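Side-chain contacts in Cwp19 (Clostridioides difficile, PDB 5OQ3), which probably hydrolyses glycans through the TIM-barrel glycoside hydrolase domain described here, part of a longer S-layer protein also assigned, less surely, as an N-acetylmuramoyl-L-alanine amidase: residues Lys49-Tyr54 / Pro100-Leu105; Thr55-Lys60 / Asp366-Thr371; Asp78-Ser83 / Pro87-Leu92; Phe107-Ala112 / Gln180-Asp185. All blocks are in the same frame, centred on the assembly; numbering follows the deposited sequence.

Contact 1: Lys49-Tyr54 / Pro100-Leu105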
# COMPACT_ATOMS: atom_id res chain seq x y z
N LYS A 49 -10.61 4.49 -23.80
CA LYS A 49 -11.22 3.41 -23.07
C LYS A 49 -10.70 3.36 -21.62
O LYS A 49 -11.44 3.06 -20.69
CB LYS A 49 -10.95 2.10 -23.74
CG LYS A 49 -11.71 0.97 -23.10
CD LYS A 49 -12.15 -0.09 -24.09
CE LYS A 49 -13.14 -1.05 -23.45
NZ LYS A 49 -14.40 -0.39 -22.99
N GLN A 50 -9.42 3.68 -21.43
CA GLN A 50 -8.85 3.70 -20.09
C GLN A 50 -9.54 4.79 -19.26
O GLN A 50 -9.90 4.56 -18.13
CB GLN A 50 -7.34 3.93 -20.12
CG GLN A 50 -6.57 2.75 -20.73
CD GLN A 50 -5.07 2.94 -20.84
OE1 GLN A 50 -4.57 4.07 -20.91
NE2 GLN A 50 -4.35 1.83 -20.94
N LYS A 51 -9.75 5.95 -19.86
CA LYS A 51 -10.44 7.04 -19.18
C LYS A 51 -11.86 6.61 -18.80
O LYS A 51 -12.31 6.86 -17.65
CB LYS A 51 -10.47 8.30 -20.05
CG LYS A 51 -9.14 9.05 -20.16
CD LYS A 51 -9.26 10.25 -21.08
CE LYS A 51 -7.97 11.03 -21.10
NZ LYS A 51 -8.04 12.12 -22.08
N LYS A 52 -12.60 6.02 -19.74
CA LYS A 52 -13.98 5.61 -19.43
C LYS A 52 -14.02 4.48 -18.37
O LYS A 52 -14.90 4.48 -17.50
CB LYS A 52 -14.69 5.20 -20.72
CG LYS A 52 -16.08 4.63 -20.50
CD LYS A 52 -17.12 5.65 -20.04
CE LYS A 52 -18.51 5.28 -20.54
NZ LYS A 52 -18.83 3.80 -20.55
N GLU A 53 -13.11 3.51 -18.46
CA GLU A 53 -13.02 2.47 -17.44
C GLU A 53 -12.83 3.07 -16.02
O GLU A 53 -13.47 2.64 -15.08
CB GLU A 53 -11.89 1.49 -17.76
CG GLU A 53 -12.24 0.51 -18.85
CD GLU A 53 -11.05 -0.17 -19.50
OE1 GLU A 53 -9.89 0.09 -19.14
OE2 GLU A 53 -11.33 -1.00 -20.41
N TYR A 54 -12.03 4.13 -15.91
CA TYR A 54 -11.80 4.78 -14.63
C TYR A 54 -13.02 5.53 -14.12
O TYR A 54 -13.41 5.37 -12.95
CB TYR A 54 -10.64 5.72 -14.70
CG TYR A 54 -10.31 6.38 -13.38
CD1 TYR A 54 -9.77 5.64 -12.32
CD2 TYR A 54 -10.54 7.72 -13.19
CE1 TYR A 54 -9.42 6.25 -11.11
CE2 TYR A 54 -10.20 8.35 -12.03
CZ TYR A 54 -9.65 7.61 -10.97
OH TYR A 54 -9.26 8.23 -9.83
N PRO A 100 2.41 6.50 -23.07
CA PRO A 100 1.08 6.11 -23.51
C PRO A 100 0.35 7.20 -24.32
O PRO A 100 -0.79 7.00 -24.71
CB PRO A 100 0.35 5.81 -22.22
CG PRO A 100 1.07 6.56 -21.17
CD PRO A 100 2.44 6.86 -21.64
N GLY A 101 1.00 8.34 -24.55
CA GLY A 101 0.41 9.40 -25.37
C GLY A 101 -0.42 10.39 -24.56
O GLY A 101 -0.89 11.37 -25.11
N TYR A 102 -0.54 10.16 -23.25
CA TYR A 102 -1.16 11.11 -22.35
C TYR A 102 -0.64 10.80 -20.96
O TYR A 102 -0.11 9.73 -20.72
CB TYR A 102 -2.69 10.95 -22.38
CG TYR A 102 -3.29 9.78 -21.68
CD1 TYR A 102 -3.06 8.49 -22.13
CD2 TYR A 102 -4.14 9.95 -20.58
CE1 TYR A 102 -3.62 7.39 -21.48
CE2 TYR A 102 -4.74 8.86 -19.96
CZ TYR A 102 -4.46 7.59 -20.38
OH TYR A 102 -5.03 6.51 -19.71
N ASP A 103 -0.81 11.74 -20.04
CA ASP A 103 -0.45 11.53 -18.64
C ASP A 103 -1.74 11.16 -17.92
O ASP A 103 -2.62 11.99 -17.79
CB ASP A 103 0.15 12.81 -18.09
CG ASP A 103 0.55 12.68 -16.60
OD1 ASP A 103 0.34 11.63 -15.99
OD2 ASP A 103 1.11 13.65 -16.06
N PRO A 104 -1.88 9.91 -17.44
CA PRO A 104 -3.15 9.55 -16.79
C PRO A 104 -3.40 10.26 -15.47
O PRO A 104 -4.56 10.47 -15.11
CB PRO A 104 -3.03 8.05 -16.53
CG PRO A 104 -1.83 7.61 -17.27
CD PRO A 104 -0.96 8.78 -17.53
N LEU A 105 -2.35 10.63 -14.74
CA LEU A 105 -2.57 11.05 -13.36
C LEU A 105 -3.46 12.29 -13.15
O LEU A 105 -4.33 12.26 -12.27
CB LEU A 105 -1.23 11.15 -12.58
CG LEU A 105 -1.33 11.43 -11.10
CD1 LEU A 105 -2.21 10.39 -10.40
CD2 LEU A 105 0.04 11.47 -10.44

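Contact 2: Thr55-Lys60 / Asp366-Thr371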
# COMPACT_ATOMS: atom_id res chain seq x y z
N THR A 55 -13.65 6.33 -14.99
CA THR A 55 -14.81 7.08 -14.51
C THR A 55 -15.98 6.16 -14.15
O THR A 55 -16.71 6.41 -13.21
CB THR A 55 -15.24 8.23 -15.45
OG1 THR A 55 -15.45 7.70 -16.75
CG2 THR A 55 -14.17 9.30 -15.49
N ASP A 56 -16.16 5.11 -14.93
CA ASP A 56 -17.20 4.15 -14.62
C ASP A 56 -16.92 3.47 -13.27
O ASP A 56 -17.84 3.23 -12.48
CB ASP A 56 -17.26 3.06 -15.70
CG ASP A 56 -17.95 3.51 -16.99
OD1 ASP A 56 -18.59 4.61 -17.03
OD2 ASP A 56 -17.86 2.71 -17.96
N LEU A 57 -15.66 3.17 -13.00
CA LEU A 57 -15.27 2.58 -11.73
C LEU A 57 -15.55 3.56 -10.58
O LEU A 57 -16.19 3.19 -9.60
CB LEU A 57 -13.83 2.08 -11.78
CG LEU A 57 -13.25 1.48 -10.49
CD1 LEU A 57 -14.07 0.24 -10.09
CD2 LEU A 57 -11.79 1.13 -10.68
N LEU A 58 -15.13 4.81 -10.71
CA LEU A 58 -15.41 5.76 -9.65
C LEU A 58 -16.89 5.93 -9.42
O LEU A 58 -17.33 6.09 -8.27
CB LEU A 58 -14.80 7.09 -9.96
CG LEU A 58 -13.29 7.22 -9.97
CD1 LEU A 58 -12.96 8.69 -9.96
CD2 LEU A 58 -12.66 6.57 -8.75
N ASP A 59 -17.67 5.94 -10.51
CA ASP A 59 -19.10 6.12 -10.33
C ASP A 59 -19.69 4.99 -9.48
O ASP A 59 -20.52 5.22 -8.61
CB ASP A 59 -19.85 6.13 -11.67
CG ASP A 59 -19.62 7.39 -12.49
OD1 ASP A 59 -19.21 8.44 -11.94
OD2 ASP A 59 -19.93 7.32 -13.71
N LYS A 60 -19.26 3.76 -9.74
CA LYS A 60 -19.78 2.63 -9.00
C LYS A 60 -19.31 2.71 -7.52
O LYS A 60 -20.11 2.50 -6.61
CB LYS A 60 -19.34 1.32 -9.68
CG LYS A 60 -20.16 0.09 -9.34
CD LYS A 60 -21.50 -0.01 -10.10
CE LYS A 60 -21.41 -0.46 -11.57
NZ LYS A 60 -21.07 -1.90 -11.79
N ASP A 366 -13.85 -5.70 -6.67
CA ASP A 366 -14.78 -6.58 -5.96
C ASP A 366 -16.10 -5.89 -5.67
O ASP A 366 -17.14 -6.49 -5.73
CB ASP A 366 -14.14 -7.10 -4.68
CG ASP A 366 -12.94 -7.96 -4.96
OD1 ASP A 366 -13.06 -9.00 -5.64
OD2 ASP A 366 -11.85 -7.62 -4.48
N ILE A 367 -16.02 -4.59 -5.38
CA ILE A 367 -17.22 -3.78 -5.25
C ILE A 367 -17.93 -3.66 -6.61
O ILE A 367 -19.16 -3.89 -6.69
CB ILE A 367 -16.87 -2.38 -4.71
CG1 ILE A 367 -16.30 -2.48 -3.29
CG2 ILE A 367 -18.11 -1.50 -4.68
CD1 ILE A 367 -15.67 -1.21 -2.75
N ALA A 368 -17.16 -3.30 -7.63
CA ALA A 368 -17.74 -3.13 -8.98
C ALA A 368 -18.45 -4.38 -9.51
O ALA A 368 -19.47 -4.26 -10.19
CB ALA A 368 -16.69 -2.64 -9.97
N ASN A 369 -17.89 -5.55 -9.21
CA ASN A 369 -18.35 -6.81 -9.83
C ASN A 369 -19.41 -7.55 -9.02
O ASN A 369 -19.91 -8.57 -9.47
CB ASN A 369 -17.17 -7.80 -10.04
CG ASN A 369 -16.13 -7.30 -11.03
OD1 ASN A 369 -16.38 -6.35 -11.77
ND2 ASN A 369 -14.94 -7.92 -11.02
N SER A 370 -19.75 -7.06 -7.83
CA SER A 370 -20.69 -7.75 -6.95
C SER A 370 -21.86 -6.86 -6.49
O SER A 370 -21.68 -5.90 -5.73
CB SER A 370 -19.97 -8.26 -5.73
OG SER A 370 -20.91 -8.79 -4.80
N THR A 371 -23.06 -7.21 -6.93
CA THR A 371 -24.24 -6.53 -6.45
C THR A 371 -24.48 -6.71 -4.93
O THR A 371 -25.01 -5.82 -4.28
CB THR A 371 -25.51 -7.00 -7.21
OG1 THR A 371 -25.57 -8.42 -7.15
CG2 THR A 371 -25.44 -6.60 -8.66
O HOH W 1 -22.62 -3.86 -10.76

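Contact 3: Asp78-Ser83 / Pro87-Leu92. With EDO (1,2-ethanediol), chain C.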
# COMPACT_ATOMS: atom_id res chain seq x y z
N ASP A 78 8.05 2.31 -11.36
CA ASP A 78 7.55 2.87 -12.61
C ASP A 78 6.52 3.92 -12.24
O ASP A 78 6.33 4.25 -11.05
CB ASP A 78 7.02 1.76 -13.50
CG ASP A 78 5.86 1.00 -12.86
OD1 ASP A 78 5.51 1.29 -11.67
OD2 ASP A 78 5.30 0.11 -13.56
N ALA A 79 5.85 4.47 -13.25
CA ALA A 79 5.00 5.63 -13.02
C ALA A 79 3.80 5.59 -13.95
O ALA A 79 3.96 5.42 -15.17
CB ALA A 79 5.79 6.92 -13.23
N LEU A 80 2.62 5.82 -13.37
CA LEU A 80 1.45 6.14 -14.18
C LEU A 80 1.25 7.66 -14.23
O LEU A 80 0.15 8.16 -14.09
CB LEU A 80 0.20 5.40 -13.65
CG LEU A 80 0.21 3.90 -13.98
CD1 LEU A 80 0.98 3.04 -13.00
CD2 LEU A 80 -1.18 3.33 -14.14
N TYR A 81 2.36 8.38 -14.42
CA TYR A 81 2.38 9.84 -14.45
C TYR A 81 3.66 10.24 -15.17
O TYR A 81 4.61 9.43 -15.27
CB TYR A 81 2.38 10.45 -13.05
CG TYR A 81 3.45 9.93 -12.10
CD1 TYR A 81 3.24 8.77 -11.35
CD2 TYR A 81 4.68 10.56 -11.97
CE1 TYR A 81 4.21 8.30 -10.47
CE2 TYR A 81 5.65 10.10 -11.11
CZ TYR A 81 5.42 8.96 -10.37
OH TYR A 81 6.39 8.50 -9.50
N LYS A 82 3.70 11.48 -15.63
CA LYS A 82 4.86 12.06 -16.29
C LYS A 82 5.95 12.32 -15.24
O LYS A 82 5.70 12.98 -14.22
CB LYS A 82 4.47 13.33 -17.01
CG LYS A 82 5.57 13.92 -17.86
CD LYS A 82 4.98 14.95 -18.82
CE LYS A 82 6.01 15.41 -19.82
NZ LYS A 82 5.45 16.65 -20.43
N SER A 83 7.14 11.78 -15.48
CA SER A 83 8.24 11.78 -14.50
C SER A 83 9.56 12.03 -15.23
O SER A 83 9.75 11.55 -16.34
CB SER A 83 8.31 10.42 -13.82
OG SER A 83 9.36 10.37 -12.87
N PRO A 87 10.34 5.39 -15.03
CA PRO A 87 9.83 5.10 -16.38
C PRO A 87 8.33 4.89 -16.40
O PRO A 87 7.74 4.43 -15.41
CB PRO A 87 10.48 3.75 -16.70
CG PRO A 87 10.67 3.12 -15.35
CD PRO A 87 11.09 4.26 -14.46
N TRP A 88 7.69 5.14 -17.56
CA TRP A 88 6.27 4.84 -17.71
C TRP A 88 5.98 3.38 -17.40
O TRP A 88 6.69 2.47 -17.85
CB TRP A 88 5.78 5.12 -19.14
CG TRP A 88 5.77 6.58 -19.53
CD1 TRP A 88 6.63 7.22 -20.37
CD2 TRP A 88 4.79 7.54 -19.14
NE1 TRP A 88 6.25 8.54 -20.51
CE2 TRP A 88 5.10 8.74 -19.79
CE3 TRP A 88 3.65 7.48 -18.31
CZ2 TRP A 88 4.34 9.91 -19.61
CZ3 TRP A 88 2.90 8.64 -18.12
CH2 TRP A 88 3.24 9.83 -18.79
N SER A 89 4.89 3.14 -16.68
CA SER A 89 4.53 1.78 -16.29
C SER A 89 4.10 0.93 -17.50
O SER A 89 3.34 1.37 -18.34
CB SER A 89 3.38 1.80 -15.28
OG SER A 89 2.98 0.49 -14.95
N GLU A 90 4.57 -0.31 -17.53
CA GLU A 90 4.17 -1.25 -18.55
C GLU A 90 2.69 -1.57 -18.50
O GLU A 90 2.16 -2.10 -19.49
CB GLU A 90 4.94 -2.54 -18.39
CG GLU A 90 4.50 -3.40 -17.22
CD GLU A 90 5.57 -4.36 -16.75
OE1 GLU A 90 5.46 -5.56 -17.06
OE2 GLU A 90 6.53 -3.89 -16.11
N TYR A 91 2.00 -1.27 -17.40
CA TYR A 91 0.59 -1.69 -17.33
C TYR A 91 -0.35 -0.78 -18.13
O TYR A 91 -1.49 -1.13 -18.32
CB TYR A 91 0.12 -1.87 -15.87
CG TYR A 91 1.04 -2.87 -15.16
CD1 TYR A 91 1.08 -4.21 -15.55
CD2 TYR A 91 1.93 -2.46 -14.17
CE1 TYR A 91 1.96 -5.09 -14.97
CE2 TYR A 91 2.80 -3.36 -13.55
CZ TYR A 91 2.82 -4.67 -13.96
OH TYR A 91 3.70 -5.57 -13.36
N LEU A 92 0.15 0.35 -18.63
CA LEU A 92 -0.64 1.20 -19.52
C LEU A 92 -0.64 0.73 -20.97
O LEU A 92 -1.66 0.80 -21.65
CB LEU A 92 -0.11 2.65 -19.46
CG LEU A 92 -0.43 3.33 -18.11
CD1 LEU A 92 0.49 4.51 -17.84
CD2 LEU A 92 -1.90 3.79 -18.05
C1 EDO C . 7.66 8.56 -17.17
O1 EDO C . 6.58 8.09 -16.42
C2 EDO C . 7.32 9.85 -17.77
O2 EDO C . 8.23 10.87 -17.42
O HOH W 2 6.51 -1.20 -15.56

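Contact 4: Phe107-Ala112 / Gln180-Asp185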
# COMPACT_ATOMS: atom_id res chain seq x y z
N PHE A 107 -5.95 13.21 -14.93
CA PHE A 107 -7.30 12.71 -15.11
C PHE A 107 -7.80 11.90 -13.92
O PHE A 107 -8.92 12.13 -13.41
CB PHE A 107 -7.36 11.86 -16.36
CG PHE A 107 -8.73 11.42 -16.74
CD1 PHE A 107 -9.54 12.26 -17.54
CD2 PHE A 107 -9.22 10.19 -16.37
CE1 PHE A 107 -10.82 11.86 -17.93
CE2 PHE A 107 -10.51 9.78 -16.76
CZ PHE A 107 -11.31 10.62 -17.53
N LEU A 108 -6.91 11.07 -13.41
CA LEU A 108 -7.30 10.23 -12.26
C LEU A 108 -7.66 11.08 -11.03
O LEU A 108 -8.62 10.82 -10.36
CB LEU A 108 -6.23 9.22 -11.91
CG LEU A 108 -5.73 8.29 -13.01
CD1 LEU A 108 -4.61 7.38 -12.52
CD2 LEU A 108 -6.87 7.46 -13.55
N ILE A 109 -6.89 12.16 -10.83
CA ILE A 109 -7.10 13.06 -9.73
C ILE A 109 -8.32 13.99 -9.93
O ILE A 109 -9.21 14.09 -9.06
CB ILE A 109 -5.84 13.89 -9.48
CG1 ILE A 109 -4.70 12.98 -9.00
CG2 ILE A 109 -6.11 14.96 -8.43
CD1 ILE A 109 -3.38 13.70 -9.00
N GLU A 110 -8.37 14.62 -11.11
CA GLU A 110 -9.40 15.61 -11.35
C GLU A 110 -10.78 14.94 -11.38
O GLU A 110 -11.76 15.52 -10.89
CB GLU A 110 -9.14 16.42 -12.61
CG GLU A 110 -7.95 17.37 -12.45
CD GLU A 110 -7.53 18.14 -13.67
OE1 GLU A 110 -7.94 17.84 -14.78
OE2 GLU A 110 -6.72 19.11 -13.48
N GLU A 111 -10.86 13.71 -11.90
CA GLU A 111 -12.13 13.04 -11.93
C GLU A 111 -12.57 12.54 -10.56
O GLU A 111 -13.78 12.52 -10.26
CB GLU A 111 -12.07 11.87 -12.93
CG GLU A 111 -11.93 12.37 -14.39
CD GLU A 111 -13.12 13.14 -14.94
OE1 GLU A 111 -14.24 12.86 -14.50
OE2 GLU A 111 -12.90 14.03 -15.82
N ALA A 112 -11.63 12.15 -9.69
CA ALA A 112 -11.97 11.88 -8.31
C ALA A 112 -12.49 13.13 -7.62
O ALA A 112 -13.54 13.11 -6.97
CB ALA A 112 -10.75 11.29 -7.54
N GLN A 180 4.79 17.58 -5.49
CA GLN A 180 4.98 18.92 -6.06
C GLN A 180 4.03 19.16 -7.23
O GLN A 180 3.48 20.25 -7.40
CB GLN A 180 6.42 19.07 -6.55
CG GLN A 180 6.77 20.41 -7.19
CD GLN A 180 8.19 20.44 -7.72
OE1 GLN A 180 9.13 20.78 -6.97
NE2 GLN A 180 8.37 20.13 -9.05
N ASN A 181 3.90 18.14 -8.10
CA ASN A 181 3.35 18.36 -9.43
C ASN A 181 1.89 17.98 -9.60
O ASN A 181 1.31 18.29 -10.64
CB ASN A 181 4.19 17.62 -10.49
CG ASN A 181 5.57 18.19 -10.66
OD1 ASN A 181 5.90 19.24 -10.11
ND2 ASN A 181 6.42 17.48 -11.41
N TYR A 182 1.27 17.34 -8.60
CA TYR A 182 -0.08 16.83 -8.73
C TYR A 182 -0.89 17.12 -7.48
O TYR A 182 -0.34 17.07 -6.37
CB TYR A 182 -0.08 15.32 -9.00
CG TYR A 182 0.62 14.95 -10.32
CD1 TYR A 182 -0.06 15.01 -11.52
CD2 TYR A 182 1.95 14.60 -10.33
CE1 TYR A 182 0.59 14.71 -12.71
CE2 TYR A 182 2.62 14.28 -11.50
CZ TYR A 182 1.93 14.36 -12.71
OH TYR A 182 2.60 14.02 -13.88
N ASP A 183 -2.19 17.28 -7.64
CA ASP A 183 -3.07 17.70 -6.54
C ASP A 183 -3.57 16.50 -5.73
O ASP A 183 -4.79 16.30 -5.53
CB ASP A 183 -4.25 18.49 -7.13
CG ASP A 183 -5.17 19.04 -6.09
OD1 ASP A 183 -4.67 19.37 -4.99
OD2 ASP A 183 -6.39 19.13 -6.37
N ILE A 184 -2.64 15.70 -5.26
CA ILE A 184 -2.98 14.59 -4.42
C ILE A 184 -3.43 14.99 -3.04
O ILE A 184 -2.99 16.00 -2.50
CB ILE A 184 -1.84 13.55 -4.35
CG1 ILE A 184 -0.57 14.14 -3.72
CG2 ILE A 184 -1.51 12.98 -5.75
CD1 ILE A 184 0.48 13.08 -3.41
N ASP A 185 -4.22 14.15 -2.39
CA ASP A 185 -4.63 14.39 -0.99
C ASP A 185 -3.84 13.56 0.03
O ASP A 185 -3.75 13.92 1.20
CB ASP A 185 -6.12 14.05 -0.83
CG ASP A 185 -6.95 14.81 -1.80
OD1 ASP A 185 -6.99 16.05 -1.69
OD2 ASP A 185 -7.54 14.24 -2.73

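Contact 1: Lys49-Tyr54 / Pro100-Leu105
Y102 reaches across to Q50 and donates its phenol proton: OH lies 2.8 Å from Q50 OE1, on the outside of the TIM barrel where helix 47-63 meets the loop leading into helix 104-114. The C=O...donor angle of 136° is bent, with the hydroxyl tilted somewhat out of the carbonyl plane. OE1 sits at the ring's edge, close to the ring plane, and the amide and ring planes stand 47° apart. Closer to the helix backbone, Q50 CB also touches the hydroxyl, at 3.5 Å from Y102 OH. K51 runs past the ring in the opposite direction. Its CE comes within 4.0 Å of Y102 CD2, an oblique approach by the aliphatic part of the chain, while NZ goes on to a salt bridge with E47.

One step further out, the Q50 amide is fixed by its other end: NE2 donates to the carbonyls of T43 and L92, so both ends of the buried amide are engaged and its flip is settled. On the other side, Y102 CG lies between the backbone N and the carbonyl carbon (chi1 75°), which turns the ring toward helix 47-63. Immediately after Y102 comes D103, the N-cap of helix 104-114, whose OD1 accepts from L105 N at 3.1 Å, from above the carboxylate plane.

Contact 2: Thr55-Lys60 / Asp366-Thr371
L57 overlaps the methyl of A368, its CD1 resting 3.9 Å from A368 CB. The leucine sends CG anti to its backbone nitrogen (chi1 177°), which carries the CD1 branch over to helix 364-369. One turn along the same face, K60 folds over the same alanine: K60 CG lies 4.0 Å from A368 CA. With nothing larger than a methyl at A368, the backbones come close, the CA atoms of K60 and A368 being 6.1 Å apart.

The lysine is modelled in two conformers. In the one described here its chain bends at every torsion after the first, so the amino group curls back toward the end of helix 364-369. NZ then makes a weak hydrogen bond to A368 O at 3.3 Å. A water adds a second path, accepting from K60 NZ at 2.7 Å and donating to A368 O at 3.2 Å. Both paths hold for this conformer only, so the link is probably not permanent. A368 lies near the C-terminal end of its helix, where a positive charge is probably welcome.

This is the seam of the TIM barrel. Helix 47-63 follows the first strand, 27-32, and helix 364-369 follows the last, 356-361, the two strands that lie side by side where the barrel closes. Just beyond, I367 packs on I373 and L377 of helix 371-381, which S370 caps through its OG. On the other flank of helix 47-63, T55 leans on F107 and E111 of helix 104-114.

Contact 3: Asp78-Ser83 / Pro87-Leu92
D78 pushes its side chain against P87 and S89, starting at CB, which lies 3.4 Å from P87 O and also touches S89 CA. With chi1 at 61° the carboxylate folds back over its own backbone, beside S89 CB. OD1 turns back to K76 N, while OD2 accepts from S89 OG at 2.7 Å, from well above the carboxylate plane. A water also donates to D78 OD2, at 2.7 Å, and it bridges on to E90 N and to E90 OE2, which K76 holds by a salt bridge. While donating to D78, S89 OG also accepts from Y91 N in a nearly straight capping bond (3.2 Å, 169°), making S89 the N-cap of the short, weakly bonded helix 90-93.

All this lies in the loop after the second strand of the TIM barrel, 68-74. Here A79 and W88 form a single beta bridge: A79 N donates weakly to P87 O, and S89 N donates to A79 O at 2.9 Å. Beside the serine, L80 CD1 packs 3.5 Å from S89 CB, and L80 CG meets L92 CD1 at 3.9 Å, the two leucines crossing at a slant. W88 takes Y81 O over one face, 3.4 Å above the ring plane and toward its rim. A 1,2-ethanediol, probably from the crystallisation liquor, lies on that face too, its O1 donating to Y81 O; its other end sits too close to S83, so its placement there is doubtful.

Contact 4: Phe107-Ala112 / Gln180-Asp185
The hydroxyl of Y182, the tyrosine whose CB packs against I109, is held by two residues from earlier in the chain: it bonds to D103 OD2 and, weakly, to K82 N. With its far end tied down in this way, the residue presents its near end to helix 104-114, and I109 CD1 settles 3.7 Å from Y182 CB. The two side chains cross at about a right angle, CD1 coming to the ring obliquely.

I109 does all the touching from its side, with two different methyls. CG1 lies beside the backbone N (chi1 -67°) and the chain runs on extended to CD1, which rests against both Y182 and I184; it is 3.8 Å from I184 CG2. The other branch, CG2, goes to D183, approaching D183 O at 3.5 Å and, more loosely, D183 CB at 4.2 Å. D183 is the centre of an inverse gamma turn, closed by a weak bond from I184 N to Y182 O (2.9 Å), and at this sharp bend three successive residues face one isoleucine.

In the TIM barrel this is where the chain leaves helix 165-181 and heads into strand 186-189, passing the helix of the preceding beta-alpha unit. F119 of strand 118-123 packs on both I109 and I184 from the barrel side.

No hydrogen bond crosses the contact. D183 O is buried against a methyl and has no partner in the model, so the two segments are held together by the fit of apolar groups, while the polar anchoring of Y182 comes from outside.

In the fold
All four contacts belong to the layer of helices and loops around the eight-stranded parallel barrel. Contacts 1 and 2 take consecutive turns of helix 47-63, their centres about 17 Å apart: the first faces onward to helix 104-114, the second back to the last helical unit, closing the ring. Contact 3 falls between the two segments of contact 1 in sequence, its centre about 12 Å away, and the two meet where P100 packs on W88. Contact 4 continues along helix 104-114 to the next unit, about 13 Å from contact 1. Contacts 1, 2 and 4 join neighbouring beta-alpha units, from the chain's end round to strand 186-189, while contact 3 folds the loop after strand 68-74 on itself.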